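Local coordinates for glycerate dehydrogenase related protein (Thermoplasma acidophilum, PDB 3GVX) that probably reduces hydroxypyruvate or glyoxylate with NAD(P)H as a D-isomer specific 2-hydroxyacid dehydrogenase, at residues B[16-22]-B[273-277]; B[77-83]-B[267-272]; B[138-142]-B[158-162]; B[148-152]-B[170-174]; B[213-217]-B[235-239]. All coordinates share one frame; numbering follows the deposited sequence.

Contact 1 of 5, residues B[16-22]-B[273-277]; sequences IAKTVLD and FENVR
Phe273 reaches from helix 266-279 across to helix 11-20 and meets Ile16, Ala17, Val20 and Leu21 in turn. Its CB starts in a fork between two methyls, 4.0 Å from Val20 CG1 and slightly closer to Leu21 CD1. Since CG stands anti to its own carbonyl carbon (chi1 -68°), the ring is carried alongside helix 11-20. On one flank CD1 of Phe273 lies 3.8 Å from Leu21 CD1. On the other flank CD2 faces Ile16 CG2, which comes in at the ring edge, near its plane. Farther out, CE2 and CZ pass Ala17, whose CB lies over one face in a CH-pi contact, 4.1 Å from the ring centroid and displaced toward the rim.

Leu21 has a second branch at work: CD2 turns from the ring to Arg277 CB at 3.6 Å and also touches Val276 CG1. Val20 lays CG1 on Glu274, 3.7 Å from its CG, the two side chains crossing at about a right angle. Where helix 11-20 runs out, Arg277 bends over its last turn and NH1 gives a weak hydrogen bond to Val20 O at 3.4 Å. The main partner of that guanidinium is Glu281, in a salt bridge from NH2.

The short helix axes run 9.9 Å apart at 25°, nearly parallel. Val276 rests on strand 52-55 and Leu21 on strand 26-28, which makes this a pair of neighbouring helices layered on a five-stranded parallel sheet, the alpha/beta architecture of the catalytic domain in 2-hydroxyacid dehydrogenases.

Contact 2 of 5, residues B[77-83]-B[267-272]; sequences NAGAYSI and IAIQLA
Asn77 and Ala80 lean on one side of helix 266-279 just where the chain leaves the catalytic domain's parallel sheet, after strand 73-75, and enters the long helix 79-97. In this two-domain dehydrogenase fold the C-terminal helix thus packs against the start of that connecting helix, their short axes 9.8 Å apart and inclined at 125°.

The apolar part is small and close-fitting. Ala80 CB touches both Ile267 CG2 and Leu271 CD1, 4.0 Å from each. The same Leu271 methyl extends over the backbone to Ala80 N at 3.6 Å and, one turn on, meets Ile83 CD1. Tyr121 of the second subunit packs on Ile83, Ile267 and Leu271, so the dimer interface borders this patch.

The polar part belongs to Asn77. With CG anti to the backbone N (chi1 -178°), its amide is carried in against the helix, where OD1 lies 3.5 Å from Leu271 CB and ND2 packs on the methyl of Ala272. Asn77 ND2 donates to Ala268 O at 2.8 Å and also bonds to Ile56 O, tying these two backbone carbonyls together. A leucine here would probably cost Ile56 O and Ala268 O the amide N-H groups that link them, leaving Ala268 O with its helical partner. The amide nitrogen meets Ala268 O from above the carbonyl plane, sharing that oxygen with the helical N-H of Ala272.

Contact 3 of 5, residues B[138-142]-B[158-162]; sequences AHLAK and QNVDV
Lys142 NZ is gripped by both carboxylate oxygens of Asp161, in a salt bridge of 2.9 Å to OD2 and a weaker bond of 3.3 Å to OD1. The ammonium uses the syn lone pair of OD2 and also donates to Met146 O. OD2 in turn accepts from Val148 N, so the carboxylate is fixed by strand 147-151 as well as by the lysine, and Asp161 would probably stay ionised with this charge beside it.

To get there Lys142 does not stretch out. Its chain is bent at chi2 and chi3 (-51° and -59°), which folds the methylenes over Asn159 as the two side chains slide past each other in opposite directions. Lys142 CG presses on the amide at 3.4 Å from Asn159 OD1, and Lys142 CD passes 3.5 Å from Asn159 O.

The rest of Asn159 lies along the helix. Its CB faces the methyl of Ala138 at 4.1 Å, while ND2 sits 3.6 Å from His139 CA. A water finishes the link: Asn159 ND2 donates to it at 2.8 Å, and it lies in the plane of the imidazole, at the edge, 3.0 Å from His139 ND1. The other nitrogen of that ring, NE2, is bonded to Ala143 O of the second subunit, which carries the contact to the dimer interface.

Helix 132-143 follows a glycine-rich turn consistent with the dinucleotide-binding GxGxxG pattern. The contact joins it to the loop before edge strand 162-163; between strands 124-128 and 147-151 it is the crossover helix of a beta-alpha-beta unit, as in the Rossmann fold.

Contact 4 of 5, residues B[148-152]-B[170-174]; sequences VIAYT and LFRQS
Within the Rossmann-type NAD-binding domain, Ile149 and Tyr151 of strand 147-151 pack against Leu170 and Gln173 of residues 170-174, on helix 167-172 and after, one of the helices layered on the parallel sheet. Ile149 has two branches. CG2 stands anti to the backbone N, and its modelled separation from Leu170 CD1 is too short to be trusted. CG1 takes the other direction and carries Ile149 CD1 to Gln173, 3.5 Å from its CB, with the two side chains crossing at about a right angle.

The packing of Leu170 rests on the strand backbone and on Tyr151. Leu170 slides past Ile149 in the opposite direction and drives its CD1 against the backbone, 3.8 Å from Tyr151 N and equally near Ala150 C. Both its methyls also touch Tyr151 CB, at 4.1 Å from CD1 and the same from CD2; only the CB of the Tyr151 side chain makes this contact.

Leu170 O is doubly gripped: it accepts from Gln173 N at 3.0 Å and from Ser174 OG at 2.7 Å, and the two donors reach the oxygen from opposite faces of the carbonyl plane. This pair of bonds holds the turn that presents Gln173 to Ile149.

Val162 of the edge strand 162-163 touches both Ile149 and Gln173, and Ile149 also meets Ala124 of strand 124-128 on the other flank. Alternation along the strand sends Val148 to the reverse face of the sheet, where Ala141 of helix 132-143 packs on it, so helices 132-143 and 167-172 sandwich strand 147-151.

Contact 5 of 5, residues B[213-217]-B[235-239]; sequences VVSKP and VWWNE
An extended Lys216 chain, with all four torsions near 180°, lies across the indole of Trp237, which is swung into place by CG standing anti to its carbonyl carbon (chi1 -55°). Lys216 CB sits over the five-membered ring in a CH-pi contact, 3.6 Å from its centroid, and Lys216 CD lies 3.4 Å from Trp237 CE3. At the indole edge, Trp237 NE1 donates to Val214 O at 2.7 Å with an N-H...O angle of 154°, the oxygen lying near the ring plane; Val214 CG1 packs beside it, 3.7 Å from Trp237 CZ2. In this Rossmann-type domain the contact joins the start of helix 216-225, N-capped by Ser215, to the loop that leaves strand 230-233. A leucine in place of Trp237 would probably leave Val214 O without its indole donor and the lysine methylenes without a flat surface to lie on. Beyond the ring, Lys216 NZ makes a salt bridge with Glu244 and donates to a water at 2.8 Å. That water donates a hydrogen bond to Trp237 O and accepts a weak bond, 3.1 Å long, from Trp236 NE1.

From the N terminus, helix 11-20 opens the widest loop, closed by contact 1 only when helix 266-279 returns to the catalytic domain. Contact 2 is nested inside it, uses the same helix and touches contact 1 through Ile16 and Val20 packing on Gln270; it encloses the whole nucleotide-binding half. There, contacts 3 and 4 cross along the chain, their segments alternating, and meet in space where Asp161 and Val162 bond to strand 147-151. Contact 5 follows in series, tying the start of helix 216-225 to the loop after strand 230-233, with its nearest atoms about 8 Å from contact 4. Contacts 1 and 5 lie on opposite sides of the chain's centre, their own centres 41 Å apart.

Contact 1 of 5, residues B[16-22]-B[273-277]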
# COMPACT_ATOMS: atom_id res chain seq x y z
N ILE B 16 -7.98 -25.88 5.00
CA ILE B 16 -6.95 -24.93 5.41
C ILE B 16 -5.98 -25.65 6.33
O ILE B 16 -4.76 -25.60 6.15
CB ILE B 16 -7.56 -23.76 6.21
CG1 ILE B 16 -8.57 -23.02 5.34
CG2 ILE B 16 -6.46 -22.88 6.76
CD1 ILE B 16 -9.15 -21.78 5.97
N ALA B 17 -6.55 -26.33 7.32
CA ALA B 17 -5.77 -27.10 8.26
C ALA B 17 -4.89 -28.13 7.56
O ALA B 17 -3.69 -28.15 7.77
CB ALA B 17 -6.69 -27.76 9.29
N LYS B 18 -5.46 -28.97 6.69
CA LYS B 18 -4.60 -29.95 6.02
C LYS B 18 -3.53 -29.30 5.17
O LYS B 18 -2.46 -29.86 4.99
CB LYS B 18 -5.36 -30.93 5.11
CG LYS B 18 -6.82 -31.19 5.41
CD LYS B 18 -7.31 -32.50 4.76
CE LYS B 18 -7.09 -32.61 3.23
NZ LYS B 18 -6.78 -31.33 2.50
N THR B 19 -3.80 -28.13 4.60
CA THR B 19 -2.76 -27.53 3.78
C THR B 19 -1.67 -26.97 4.67
O THR B 19 -0.50 -27.29 4.48
CB THR B 19 -3.25 -26.40 2.85
OG1 THR B 19 -4.37 -26.85 2.09
CG2 THR B 19 -2.12 -26.01 1.89
N VAL B 20 -2.05 -26.15 5.65
CA VAL B 20 -1.07 -25.55 6.54
C VAL B 20 -0.34 -26.57 7.41
O VAL B 20 0.86 -26.47 7.61
CB VAL B 20 -1.71 -24.51 7.49
CG1 VAL B 20 -0.70 -24.08 8.55
CG2 VAL B 20 -2.24 -23.31 6.71
N LEU B 21 -1.08 -27.53 7.95
CA LEU B 21 -0.48 -28.52 8.83
C LEU B 21 -0.25 -29.87 8.18
O LEU B 21 -0.33 -30.91 8.83
CB LEU B 21 -1.33 -28.68 10.10
CG LEU B 21 -1.35 -27.36 10.88
CD1 LEU B 21 -2.50 -27.37 11.87
CD2 LEU B 21 0.01 -27.13 11.54
N ASP B 22 0.02 -29.86 6.88
CA ASP B 22 0.28 -31.10 6.17
C ASP B 22 1.61 -31.62 6.71
O ASP B 22 2.65 -30.98 6.58
CB ASP B 22 0.29 -30.83 4.65
CG ASP B 22 1.67 -30.97 4.02
OD1 ASP B 22 1.96 -32.04 3.44
OD2 ASP B 22 2.45 -30.00 4.09
N PHE B 273 -3.62 -21.63 12.68
CA PHE B 273 -2.95 -22.90 12.36
C PHE B 273 -1.50 -22.70 11.99
O PHE B 273 -0.64 -23.52 12.31
CB PHE B 273 -3.65 -23.65 11.22
CG PHE B 273 -5.02 -24.16 11.56
CD1 PHE B 273 -5.25 -24.84 12.74
CD2 PHE B 273 -6.08 -23.96 10.71
CE1 PHE B 273 -6.51 -25.30 13.06
CE2 PHE B 273 -7.34 -24.41 11.03
CZ PHE B 273 -7.55 -25.08 12.21
N GLU B 274 -1.24 -21.61 11.28
CA GLU B 274 0.11 -21.31 10.87
C GLU B 274 1.02 -21.11 12.06
O GLU B 274 2.15 -21.58 12.06
CB GLU B 274 0.13 -20.09 9.95
CG GLU B 274 -0.34 -20.44 8.55
CD GLU B 274 -0.33 -19.27 7.57
OE1 GLU B 274 -0.45 -18.11 8.01
OE2 GLU B 274 -0.22 -19.51 6.36
N ASN B 275 0.52 -20.44 13.09
CA ASN B 275 1.35 -20.24 14.26
C ASN B 275 1.67 -21.58 14.91
O ASN B 275 2.72 -21.73 15.52
CB ASN B 275 0.69 -19.35 15.31
CG ASN B 275 1.68 -18.88 16.36
OD1 ASN B 275 1.46 -19.04 17.56
ND2 ASN B 275 2.79 -18.30 15.90
N VAL B 276 0.77 -22.54 14.78
CA VAL B 276 0.98 -23.87 15.34
C VAL B 276 2.15 -24.55 14.65
O VAL B 276 3.02 -25.15 15.27
CB VAL B 276 -0.28 -24.74 15.20
CG1 VAL B 276 0.08 -26.22 15.39
CG2 VAL B 276 -1.35 -24.29 16.20
N ARG B 277 2.15 -24.45 13.33
CA ARG B 277 3.18 -25.01 12.50
C ARG B 277 4.52 -24.34 12.79
O ARG B 277 5.55 -24.99 12.90
CB ARG B 277 2.75 -24.88 11.04
CG ARG B 277 3.72 -24.25 10.10
CD ARG B 277 3.76 -25.08 8.85
NE ARG B 277 4.87 -26.02 8.86
CZ ARG B 277 5.02 -27.03 8.01
NH1 ARG B 277 4.10 -27.25 7.08
NH2 ARG B 277 6.10 -27.80 8.07

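Contact 2 of 5, residues B[77-83]-B[267-272]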
# COMPACT_ATOMS: atom_id res chain seq x y z
N ASN B 77 -4.05 -15.39 18.94
CA ASN B 77 -4.04 -15.10 17.51
C ASN B 77 -4.54 -13.69 17.17
O ASN B 77 -5.70 -13.52 16.84
CB ASN B 77 -4.89 -16.18 16.83
CG ASN B 77 -4.93 -16.05 15.34
OD1 ASN B 77 -3.91 -15.83 14.69
ND2 ASN B 77 -6.12 -16.23 14.77
N ALA B 78 -3.64 -12.71 17.25
CA ALA B 78 -3.98 -11.30 16.99
C ALA B 78 -3.41 -10.68 15.72
O ALA B 78 -3.61 -9.49 15.46
CB ALA B 78 -3.57 -10.45 18.20
N GLY B 79 -2.71 -11.46 14.91
CA GLY B 79 -2.15 -10.93 13.69
C GLY B 79 -3.10 -10.26 12.70
O GLY B 79 -2.74 -9.24 12.13
N ALA B 80 -4.29 -10.82 12.52
CA ALA B 80 -5.28 -10.29 11.57
C ALA B 80 -5.64 -8.84 11.85
O ALA B 80 -5.81 -8.03 10.94
CB ALA B 80 -6.55 -11.15 11.58
N TYR B 81 -5.71 -8.51 13.12
CA TYR B 81 -6.05 -7.16 13.51
C TYR B 81 -5.02 -6.11 13.09
O TYR B 81 -5.39 -5.12 12.49
CB TYR B 81 -6.28 -7.10 15.02
CG TYR B 81 -6.71 -5.74 15.49
CD1 TYR B 81 -8.02 -5.32 15.35
CD2 TYR B 81 -5.79 -4.87 16.04
CE1 TYR B 81 -8.42 -4.04 15.78
CE2 TYR B 81 -6.16 -3.59 16.47
CZ TYR B 81 -7.48 -3.18 16.34
OH TYR B 81 -7.86 -1.94 16.79
N SER B 82 -3.75 -6.32 13.40
CA SER B 82 -2.74 -5.36 13.00
C SER B 82 -2.58 -5.34 11.47
O SER B 82 -2.33 -4.29 10.88
CB SER B 82 -1.39 -5.61 13.71
OG SER B 82 -1.19 -6.96 14.01
N ILE B 83 -2.72 -6.50 10.83
CA ILE B 83 -2.63 -6.59 9.38
C ILE B 83 -3.70 -5.68 8.78
O ILE B 83 -3.42 -4.84 7.92
CB ILE B 83 -2.90 -8.04 8.89
CG1 ILE B 83 -1.65 -8.89 9.14
CG2 ILE B 83 -3.37 -8.04 7.44
CD1 ILE B 83 -1.84 -10.36 8.87
N ILE B 267 -9.43 -14.90 7.65
CA ILE B 267 -8.01 -15.09 7.65
C ILE B 267 -7.44 -15.45 9.03
O ILE B 267 -6.36 -16.04 9.13
CB ILE B 267 -7.40 -13.81 7.03
CG1 ILE B 267 -6.63 -14.19 5.77
CG2 ILE B 267 -6.69 -12.96 8.07
CD1 ILE B 267 -5.76 -15.43 5.89
N ALA B 268 -8.18 -15.11 10.09
CA ALA B 268 -7.77 -15.39 11.47
C ALA B 268 -7.52 -16.88 11.70
O ALA B 268 -6.48 -17.26 12.23
CB ALA B 268 -8.83 -14.88 12.45
N ILE B 269 -8.44 -17.72 11.26
CA ILE B 269 -8.30 -19.15 11.45
C ILE B 269 -7.04 -19.72 10.81
O ILE B 269 -6.38 -20.58 11.38
CB ILE B 269 -9.58 -19.92 11.00
CG1 ILE B 269 -9.53 -21.36 11.52
CG2 ILE B 269 -9.78 -19.81 9.49
CD1 ILE B 269 -9.61 -21.45 13.06
N GLN B 270 -6.67 -19.22 9.63
CA GLN B 270 -5.47 -19.69 8.97
C GLN B 270 -4.21 -19.29 9.71
O GLN B 270 -3.29 -20.08 9.84
CB GLN B 270 -5.39 -19.16 7.54
CG GLN B 270 -4.29 -19.81 6.73
CD GLN B 270 -4.37 -19.43 5.27
OE1 GLN B 270 -5.46 -19.34 4.70
NE2 GLN B 270 -3.22 -19.19 4.65
N LEU B 271 -4.18 -18.05 10.18
CA LEU B 271 -3.04 -17.55 10.93
C LEU B 271 -2.87 -18.37 12.21
O LEU B 271 -1.75 -18.63 12.65
CB LEU B 271 -3.21 -16.06 11.26
CG LEU B 271 -3.20 -15.10 10.06
CD1 LEU B 271 -3.78 -13.75 10.47
CD2 LEU B 271 -1.78 -14.98 9.50
N ALA B 272 -3.99 -18.80 12.79
CA ALA B 272 -3.97 -19.61 14.01
C ALA B 272 -3.24 -20.93 13.74
O ALA B 272 -2.32 -21.28 14.46
CB ALA B 272 -5.40 -19.88 14.51

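Contact 3 of 5, residues B[138-142]-B[158-162]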
# COMPACT_ATOMS: atom_id res chain seq x y z
N ALA B 138 5.26 -0.58 9.48
CA ALA B 138 6.66 -0.45 9.08
C ALA B 138 7.10 -1.47 8.03
O ALA B 138 7.97 -1.19 7.21
CB ALA B 138 7.56 -0.53 10.31
N HIS B 139 6.48 -2.65 8.04
CA HIS B 139 6.78 -3.70 7.07
C HIS B 139 6.28 -3.22 5.71
O HIS B 139 6.98 -3.35 4.71
CB HIS B 139 6.12 -5.02 7.49
CG HIS B 139 5.79 -5.94 6.35
ND1 HIS B 139 6.69 -6.85 5.83
CD2 HIS B 139 4.64 -6.12 5.66
CE1 HIS B 139 6.10 -7.54 4.87
NE2 HIS B 139 4.86 -7.12 4.74
N LEU B 140 5.09 -2.63 5.69
CA LEU B 140 4.53 -2.10 4.45
C LEU B 140 5.32 -0.88 3.98
O LEU B 140 5.62 -0.72 2.80
CB LEU B 140 3.06 -1.73 4.63
CG LEU B 140 2.07 -2.86 4.94
CD1 LEU B 140 0.68 -2.25 5.11
CD2 LEU B 140 2.10 -3.93 3.83
N ALA B 141 5.69 -0.01 4.93
CA ALA B 141 6.46 1.19 4.62
C ALA B 141 7.80 0.87 3.96
O ALA B 141 8.20 1.55 3.02
CB ALA B 141 6.65 2.03 5.88
N LYS B 142 8.48 -0.17 4.44
CA LYS B 142 9.76 -0.57 3.86
C LYS B 142 9.54 -1.04 2.44
O LYS B 142 10.34 -0.77 1.56
CB LYS B 142 10.43 -1.69 4.68
CG LYS B 142 10.76 -1.31 6.11
CD LYS B 142 11.54 0.00 6.20
CE LYS B 142 12.86 -0.04 5.44
NZ LYS B 142 13.55 1.29 5.47
N GLN B 158 14.09 -4.65 12.79
CA GLN B 158 14.90 -4.31 11.66
C GLN B 158 14.23 -3.35 10.67
O GLN B 158 14.91 -2.78 9.85
CB GLN B 158 15.28 -5.57 10.91
CG GLN B 158 14.42 -5.76 9.69
CD GLN B 158 14.03 -7.19 9.48
OE1 GLN B 158 14.72 -7.93 8.78
NE2 GLN B 158 12.93 -7.60 10.10
N ASN B 159 12.91 -3.19 10.70
CA ASN B 159 12.30 -2.28 9.74
C ASN B 159 12.26 -0.82 10.21
O ASN B 159 11.54 0.00 9.66
CB ASN B 159 10.90 -2.74 9.35
CG ASN B 159 10.92 -3.95 8.47
OD1 ASN B 159 11.85 -4.14 7.68
ND2 ASN B 159 9.89 -4.78 8.59
N VAL B 160 13.06 -0.53 11.23
CA VAL B 160 13.15 0.83 11.75
C VAL B 160 14.53 1.40 11.48
O VAL B 160 15.53 0.82 11.86
CB VAL B 160 12.92 0.87 13.26
CG1 VAL B 160 13.20 2.29 13.75
CG2 VAL B 160 11.51 0.42 13.62
N ASP B 161 14.58 2.55 10.82
CA ASP B 161 15.88 3.13 10.52
C ASP B 161 16.34 4.14 11.57
O ASP B 161 17.52 4.36 11.73
CB ASP B 161 15.84 3.79 9.15
CG ASP B 161 15.23 2.88 8.10
OD1 ASP B 161 15.80 1.81 7.83
OD2 ASP B 161 14.17 3.23 7.55
N VAL B 162 15.39 4.75 12.26
CA VAL B 162 15.73 5.74 13.27
C VAL B 162 14.85 5.69 14.50
O VAL B 162 13.62 5.64 14.42
CB VAL B 162 15.66 7.18 12.69
CG1 VAL B 162 16.09 8.20 13.76
CG2 VAL B 162 16.53 7.30 11.43
O HOH W 1 9.31 -7.21 7.32

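Contact 4 of 5, residues B[148-152]-B[170-174]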
# COMPACT_ATOMS: atom_id res chain seq x y z
N VAL B 148 11.88 4.63 7.92
CA VAL B 148 11.05 4.57 9.11
C VAL B 148 11.68 5.08 10.40
O VAL B 148 12.77 4.70 10.78
CB VAL B 148 10.51 3.14 9.32
CG1 VAL B 148 9.76 3.04 10.64
CG2 VAL B 148 9.59 2.76 8.14
N ILE B 149 10.96 5.99 11.05
CA ILE B 149 11.40 6.57 12.29
C ILE B 149 10.39 6.15 13.34
O ILE B 149 9.17 6.25 13.15
CB ILE B 149 11.49 8.10 12.17
CG1 ILE B 149 12.58 8.43 11.15
CG2 ILE B 149 11.77 8.73 13.54
CD1 ILE B 149 12.38 9.70 10.41
N ALA B 150 10.90 5.63 14.45
CA ALA B 150 10.02 5.17 15.49
C ALA B 150 10.29 5.80 16.82
O ALA B 150 11.43 6.09 17.20
CB ALA B 150 10.10 3.66 15.60
N TYR B 151 9.20 6.05 17.50
CA TYR B 151 9.29 6.60 18.82
C TYR B 151 8.63 5.54 19.67
O TYR B 151 7.42 5.31 19.56
CB TYR B 151 8.53 7.90 18.94
CG TYR B 151 8.35 8.23 20.39
CD1 TYR B 151 9.41 8.70 21.15
CD2 TYR B 151 7.16 7.94 21.03
CE1 TYR B 151 9.30 8.85 22.53
CE2 TYR B 151 7.03 8.09 22.41
CZ TYR B 151 8.10 8.54 23.16
OH TYR B 151 7.97 8.69 24.52
N THR B 152 9.42 4.88 20.51
CA THR B 152 8.84 3.83 21.31
C THR B 152 9.42 3.56 22.66
O THR B 152 10.57 3.87 22.97
CB THR B 152 8.87 2.49 20.59
OG1 THR B 152 8.18 1.52 21.38
CG2 THR B 152 10.31 2.05 20.39
N LEU B 170 10.46 13.06 16.75
CA LEU B 170 9.89 12.22 15.70
C LEU B 170 9.21 13.10 14.65
O LEU B 170 9.45 12.95 13.47
CB LEU B 170 8.87 11.23 16.29
CG LEU B 170 8.22 10.26 15.29
CD1 LEU B 170 9.09 9.01 15.08
CD2 LEU B 170 6.85 9.89 15.83
N PHE B 171 8.36 14.01 15.09
CA PHE B 171 7.68 14.93 14.17
C PHE B 171 8.68 15.69 13.33
O PHE B 171 8.46 15.95 12.15
CB PHE B 171 6.79 15.92 14.93
CG PHE B 171 5.43 15.40 15.25
CD1 PHE B 171 5.27 14.25 16.02
CD2 PHE B 171 4.29 16.01 14.74
CE1 PHE B 171 4.01 13.73 16.27
CE2 PHE B 171 3.02 15.49 14.99
CZ PHE B 171 2.88 14.34 15.75
N ARG B 172 9.81 16.04 13.93
CA ARG B 172 10.84 16.79 13.24
C ARG B 172 11.51 16.04 12.10
O ARG B 172 12.03 16.66 11.18
CB ARG B 172 11.89 17.27 14.23
CG ARG B 172 11.48 18.46 15.07
CD ARG B 172 12.72 19.20 15.53
NE ARG B 172 13.43 18.48 16.58
CZ ARG B 172 13.07 18.47 17.86
NH1 ARG B 172 12.00 19.14 18.24
NH2 ARG B 172 13.78 17.79 18.75
N GLN B 173 11.51 14.72 12.16
CA GLN B 173 12.15 13.91 11.13
C GLN B 173 11.14 13.24 10.22
O GLN B 173 11.50 12.44 9.38
CB GLN B 173 13.01 12.82 11.76
CG GLN B 173 14.07 13.29 12.72
CD GLN B 173 14.83 12.13 13.32
OE1 GLN B 173 15.56 11.43 12.63
NE2 GLN B 173 14.65 11.91 14.62
N SER B 174 9.86 13.57 10.38
CA SER B 174 8.82 12.92 9.60
C SER B 174 8.03 13.74 8.58
O SER B 174 7.74 14.92 8.77
CB SER B 174 7.82 12.25 10.56
OG SER B 174 8.51 11.43 11.48

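Contact 5 of 5, residues B[213-217]-B[235-239]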
# COMPACT_ATOMS: atom_id res chain seq x y z
N VAL B 213 -5.75 10.38 22.48
CA VAL B 213 -4.31 10.53 22.56
C VAL B 213 -4.06 11.90 21.93
O VAL B 213 -2.97 12.47 22.02
CB VAL B 213 -3.56 9.43 21.77
CG1 VAL B 213 -2.05 9.72 21.78
CG2 VAL B 213 -3.85 8.05 22.38
N VAL B 214 -5.10 12.44 21.31
CA VAL B 214 -5.02 13.76 20.69
C VAL B 214 -5.97 14.79 21.31
O VAL B 214 -7.16 14.53 21.53
CB VAL B 214 -5.31 13.71 19.16
CG1 VAL B 214 -5.38 15.14 18.60
CG2 VAL B 214 -4.24 12.90 18.45
N SER B 215 -5.41 15.96 21.58
CA SER B 215 -6.16 17.08 22.11
C SER B 215 -7.04 17.57 20.99
O SER B 215 -6.57 18.12 19.99
CB SER B 215 -5.23 18.20 22.54
OG SER B 215 -5.91 19.44 22.59
N LYS B 216 -8.33 17.38 21.16
CA LYS B 216 -9.27 17.81 20.16
C LYS B 216 -9.19 19.29 19.76
O LYS B 216 -9.07 19.60 18.59
CB LYS B 216 -10.67 17.46 20.58
CG LYS B 216 -11.66 17.92 19.57
CD LYS B 216 -12.93 17.16 19.71
CE LYS B 216 -13.93 17.73 18.77
NZ LYS B 216 -15.26 17.13 18.99
N PRO B 217 -9.27 20.22 20.73
CA PRO B 217 -9.20 21.63 20.34
C PRO B 217 -7.85 22.02 19.72
O PRO B 217 -7.79 22.88 18.84
CB PRO B 217 -9.46 22.38 21.65
CG PRO B 217 -10.25 21.37 22.47
CD PRO B 217 -9.53 20.09 22.17
N VAL B 235 -10.44 7.23 14.04
CA VAL B 235 -11.07 7.39 15.35
C VAL B 235 -11.35 8.85 15.67
O VAL B 235 -10.50 9.72 15.51
CB VAL B 235 -10.20 6.82 16.47
CG1 VAL B 235 -9.92 5.35 16.22
CG2 VAL B 235 -8.92 7.64 16.60
N TRP B 236 -12.56 9.10 16.14
CA TRP B 236 -12.95 10.45 16.48
C TRP B 236 -13.30 10.55 17.96
O TRP B 236 -13.56 9.53 18.59
CB TRP B 236 -14.12 10.86 15.60
CG TRP B 236 -14.30 12.31 15.59
CD1 TRP B 236 -15.21 13.01 16.31
CD2 TRP B 236 -13.55 13.27 14.84
NE1 TRP B 236 -15.07 14.35 16.08
CE2 TRP B 236 -14.06 14.54 15.18
CE3 TRP B 236 -12.49 13.19 13.93
CZ2 TRP B 236 -13.56 15.72 14.63
CZ3 TRP B 236 -12.00 14.36 13.39
CH2 TRP B 236 -12.53 15.61 13.75
N TRP B 237 -13.31 11.75 18.52
CA TRP B 237 -13.66 11.85 19.92
C TRP B 237 -15.14 11.56 20.12
O TRP B 237 -15.98 11.84 19.24
CB TRP B 237 -13.29 13.22 20.49
CG TRP B 237 -11.86 13.57 20.30
CD1 TRP B 237 -10.84 13.42 21.19
CD2 TRP B 237 -11.28 14.11 19.11
NE1 TRP B 237 -9.66 13.85 20.64
CE2 TRP B 237 -9.90 14.29 19.36
CE3 TRP B 237 -11.79 14.49 17.87
CZ2 TRP B 237 -9.02 14.79 18.41
CZ3 TRP B 237 -10.92 15.00 16.92
CH2 TRP B 237 -9.55 15.15 17.20
N ASN B 238 -15.42 10.99 21.28
CA ASN B 238 -16.74 10.59 21.73
C ASN B 238 -17.23 9.36 21.00
O ASN B 238 -17.22 8.28 21.57
CB ASN B 238 -17.73 11.75 21.63
CG ASN B 238 -17.25 12.97 22.40
OD1 ASN B 238 -16.59 12.84 23.45
ND2 ASN B 238 -17.57 14.16 21.90
N GLU B 239 -17.62 9.48 19.73
CA GLU B 239 -18.09 8.30 19.01
C GLU B 239 -19.15 7.54 19.82
O GLU B 239 -18.88 7.07 20.91
CB GLU B 239 -16.95 7.31 18.77
CG GLU B 239 -15.90 7.68 17.75
CD GLU B 239 -14.86 6.57 17.62
OE1 GLU B 239 -15.26 5.40 17.55
OE2 GLU B 239 -13.65 6.86 17.60
O HOH W 2 -16.88 14.83 18.55